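Local atomic coordinates of Molybdate/tungstate binding protein (Sporomusa ovata, PDB entry 1FR3), a protein that binds the oxyanions molybdate and tungstate as a small six-chain assembly, probably serving to store and buffer them in the cell. Residues 7-15 against 25-34. Sequence-based numbering, arbitrary orientation.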
# COMPACT_ATOMS: atom_id res chain seq x y z
N ASN A 7 0.00 9.70 9.49
CA ASN A 7 -1.38 10.14 9.70
C ASN A 7 -2.06 9.41 10.83
O ASN A 7 -2.28 8.20 10.71
CB ASN A 7 -2.15 9.97 8.38
CG ASN A 7 -1.46 10.81 7.31
OD1 ASN A 7 -1.59 12.03 7.33
ND2 ASN A 7 -0.72 10.16 6.42
N LYS A 8 -2.41 10.11 11.90
CA LYS A 8 -3.12 9.56 13.03
C LYS A 8 -4.46 10.29 13.18
O LYS A 8 -4.46 11.52 13.29
CB LYS A 8 -2.35 9.70 14.35
CG LYS A 8 -1.18 8.77 14.56
CD LYS A 8 0.12 9.27 13.94
CE LYS A 8 1.30 8.55 14.57
NZ LYS A 8 2.59 8.98 13.97
N LEU A 9 -5.55 9.54 13.18
CA LEU A 9 -6.87 10.14 13.36
C LEU A 9 -7.55 9.50 14.58
O LEU A 9 -7.80 8.29 14.55
CB LEU A 9 -7.75 9.98 12.13
CG LEU A 9 -7.17 10.49 10.80
CD1 LEU A 9 -8.03 10.00 9.64
CD2 LEU A 9 -7.12 12.02 10.79
N GLU A 10 -7.81 10.27 15.62
CA GLU A 10 -8.46 9.74 16.81
C GLU A 10 -9.96 9.58 16.54
O GLU A 10 -10.68 10.57 16.46
CB GLU A 10 -8.20 10.63 18.02
CG GLU A 10 -6.71 10.72 18.35
CD GLU A 10 -6.42 11.55 19.58
OE1 GLU A 10 -7.36 12.14 20.16
OE2 GLU A 10 -5.24 11.64 19.98
N ALA A 11 -10.40 8.34 16.38
CA ALA A 11 -11.77 8.05 16.00
C ALA A 11 -12.50 7.11 16.94
O ALA A 11 -11.96 6.66 17.95
CB ALA A 11 -11.71 7.42 14.60
N THR A 12 -13.77 6.85 16.60
CA THR A 12 -14.59 5.96 17.42
C THR A 12 -15.18 4.87 16.53
O THR A 12 -15.65 5.15 15.43
CB THR A 12 -15.72 6.72 18.14
OG1 THR A 12 -15.16 7.70 19.02
CG2 THR A 12 -16.59 5.79 18.97
N VAL A 13 -15.09 3.62 16.99
CA VAL A 13 -15.68 2.52 16.21
C VAL A 13 -17.20 2.58 16.25
O VAL A 13 -17.78 2.66 17.34
CB VAL A 13 -15.23 1.14 16.73
CG1 VAL A 13 -15.83 0.00 15.92
CG2 VAL A 13 -13.71 1.03 16.72
N LYS A 14 -17.84 2.52 15.09
CA LYS A 14 -19.29 2.51 15.00
C LYS A 14 -19.81 1.09 14.80
O LYS A 14 -20.71 0.64 15.51
CB LYS A 14 -19.80 3.38 13.84
CG LYS A 14 -19.49 4.86 13.96
CD LYS A 14 -20.34 5.71 13.03
CE LYS A 14 -20.00 5.48 11.56
NZ LYS A 14 -20.80 6.38 10.67
N GLU A 15 -19.23 0.38 13.83
CA GLU A 15 -19.67 -0.98 13.51
C GLU A 15 -18.52 -1.83 13.01
O GLU A 15 -17.53 -1.33 12.49
CB GLU A 15 -20.79 -0.92 12.46
CG GLU A 15 -22.07 -0.33 13.03
CD GLU A 15 -23.25 -0.23 12.10
OE1 GLU A 15 -23.60 -1.23 11.45
OE2 GLU A 15 -23.88 0.86 12.01
N ILE A 25 -14.00 -2.21 9.51
CA ILE A 25 -14.12 -1.42 10.73
C ILE A 25 -14.64 -0.04 10.31
O ILE A 25 -13.94 0.67 9.60
CB ILE A 25 -12.79 -1.24 11.47
CG1 ILE A 25 -12.01 -2.54 11.60
CG2 ILE A 25 -13.01 -0.63 12.85
CD1 ILE A 25 -12.70 -3.69 12.28
N VAL A 26 -15.88 0.24 10.68
CA VAL A 26 -16.51 1.52 10.32
C VAL A 26 -16.33 2.46 11.51
O VAL A 26 -16.71 2.12 12.63
CB VAL A 26 -18.00 1.39 10.00
CG1 VAL A 26 -18.53 2.72 9.49
CG2 VAL A 26 -18.25 0.31 8.95
N MET A 27 -15.71 3.61 11.27
CA MET A 27 -15.44 4.55 12.35
C MET A 27 -15.98 5.93 12.06
O MET A 27 -16.26 6.29 10.92
CB MET A 27 -13.91 4.65 12.52
CG MET A 27 -13.27 3.35 12.99
SD MET A 27 -11.47 3.37 12.80
CE MET A 27 -11.32 3.07 11.04
N ASP A 28 -16.13 6.72 13.12
CA ASP A 28 -16.51 8.11 12.98
C ASP A 28 -15.30 8.97 13.38
O ASP A 28 -14.70 8.73 14.42
CB ASP A 28 -17.69 8.52 13.87
CG ASP A 28 -18.01 10.00 13.69
OD1 ASP A 28 -17.65 10.78 14.59
OD2 ASP A 28 -18.60 10.37 12.66
N TYR A 29 -14.99 9.93 12.52
CA TYR A 29 -13.93 10.88 12.82
C TYR A 29 -14.51 12.30 12.70
O TYR A 29 -14.63 12.81 11.59
CB TYR A 29 -12.71 10.75 11.90
CG TYR A 29 -11.64 11.74 12.34
CD1 TYR A 29 -11.00 11.57 13.56
CD2 TYR A 29 -11.31 12.82 11.55
CE1 TYR A 29 -10.03 12.46 13.97
CE2 TYR A 29 -10.34 13.73 11.96
CZ TYR A 29 -9.72 13.53 13.17
OH TYR A 29 -8.75 14.43 13.59
N LYS A 30 -14.87 12.89 13.84
CA LYS A 30 -15.41 14.25 13.84
C LYS A 30 -16.53 14.42 12.83
O LYS A 30 -16.66 15.48 12.20
CB LYS A 30 -14.27 15.25 13.58
CG LYS A 30 -13.13 15.17 14.58
CD LYS A 30 -12.03 16.18 14.29
CE LYS A 30 -10.96 16.11 15.37
NZ LYS A 30 -9.75 16.90 14.99
N GLY A 31 -17.37 13.40 12.67
CA GLY A 31 -18.48 13.47 11.74
C GLY A 31 -18.24 12.81 10.39
O GLY A 31 -19.19 12.66 9.61
N THR A 32 -17.00 12.45 10.07
CA THR A 32 -16.71 11.81 8.80
C THR A 32 -16.63 10.30 9.02
O THR A 32 -16.05 9.87 10.02
CB THR A 32 -15.38 12.28 8.19
OG1 THR A 32 -15.46 13.66 7.80
CG2 THR A 32 -15.03 11.49 6.93
N GLU A 33 -17.22 9.52 8.11
CA GLU A 33 -17.14 8.08 8.24
C GLU A 33 -15.83 7.58 7.63
O GLU A 33 -15.46 7.97 6.53
CB GLU A 33 -18.32 7.40 7.52
CG GLU A 33 -18.30 5.89 7.73
CD GLU A 33 -19.62 5.25 7.35
OE1 GLU A 33 -20.55 5.36 8.16
OE2 GLU A 33 -19.68 4.67 6.25
N LEU A 34 -15.13 6.74 8.39
CA LEU A 34 -13.89 6.13 7.93
C LEU A 34 -14.14 4.62 7.82
O LEU A 34 -14.97 4.09 8.56
CB LEU A 34 -12.72 6.38 8.87
CG LEU A 34 -12.37 7.82 9.23
CD1 LEU A 34 -11.20 7.86 10.20
CD2 LEU A 34 -12.07 8.62 7.96
O HOH W 1 -7.20 13.26 15.47
O HOH W 2 -19.53 8.89 10.66
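Ile-25 lays its CG2 branch against CG1 of Val-13 (4.2 Å), on the buried side of the antiparallel hairpin. At Val-26 a classic beta bulge breaks the register: Val-26 O takes Lys-14 N at 2.7 Å and, longer and more oblique to the C=O, Glu-15 N, while Val-26 N returns a bond to Glu-15 O. Met-27 sets CB against the Ala-11 methyl, and Val-54 of strand 53-58, beyond 7-18, packs on Met-27. Asp-28 pairs with Thr-12 through both backbone groups; with CG anti to the backbone N (chi1 178°), its OD1 accepts Gly-31 N of the type I' turn (Tyr-29 to Thr-32), an Asx motif formed from just before that turn. Leu-9 makes a CH-pi contact over one face of the Tyr-29 ring, CB 4.0 Å from the centroid and CD2 3.8 Å from CE2, with Lys-30 CG over the opposite face and Glu-10 O at the edge. The Tyr-29 OH meets Lys-30 NZ, a water held by Glu-10 N, and Thr-32 of the second subunit. A leucine here would probably cost all three their hydroxyl partner and Leu-9 and Lys-30 the flat ring between them. Beyond the turn, Leu-34 CD1 meets Leu-9 CD1, and Glu-33 OE1 uses its anti lone pair in a salt bridge to Lys-14 NZ (2.7 Å). Asp-28 OD2 reaches that lysine only through a second water, so Glu-33 probably balances most of its charge at this TOBE-domain hairpin.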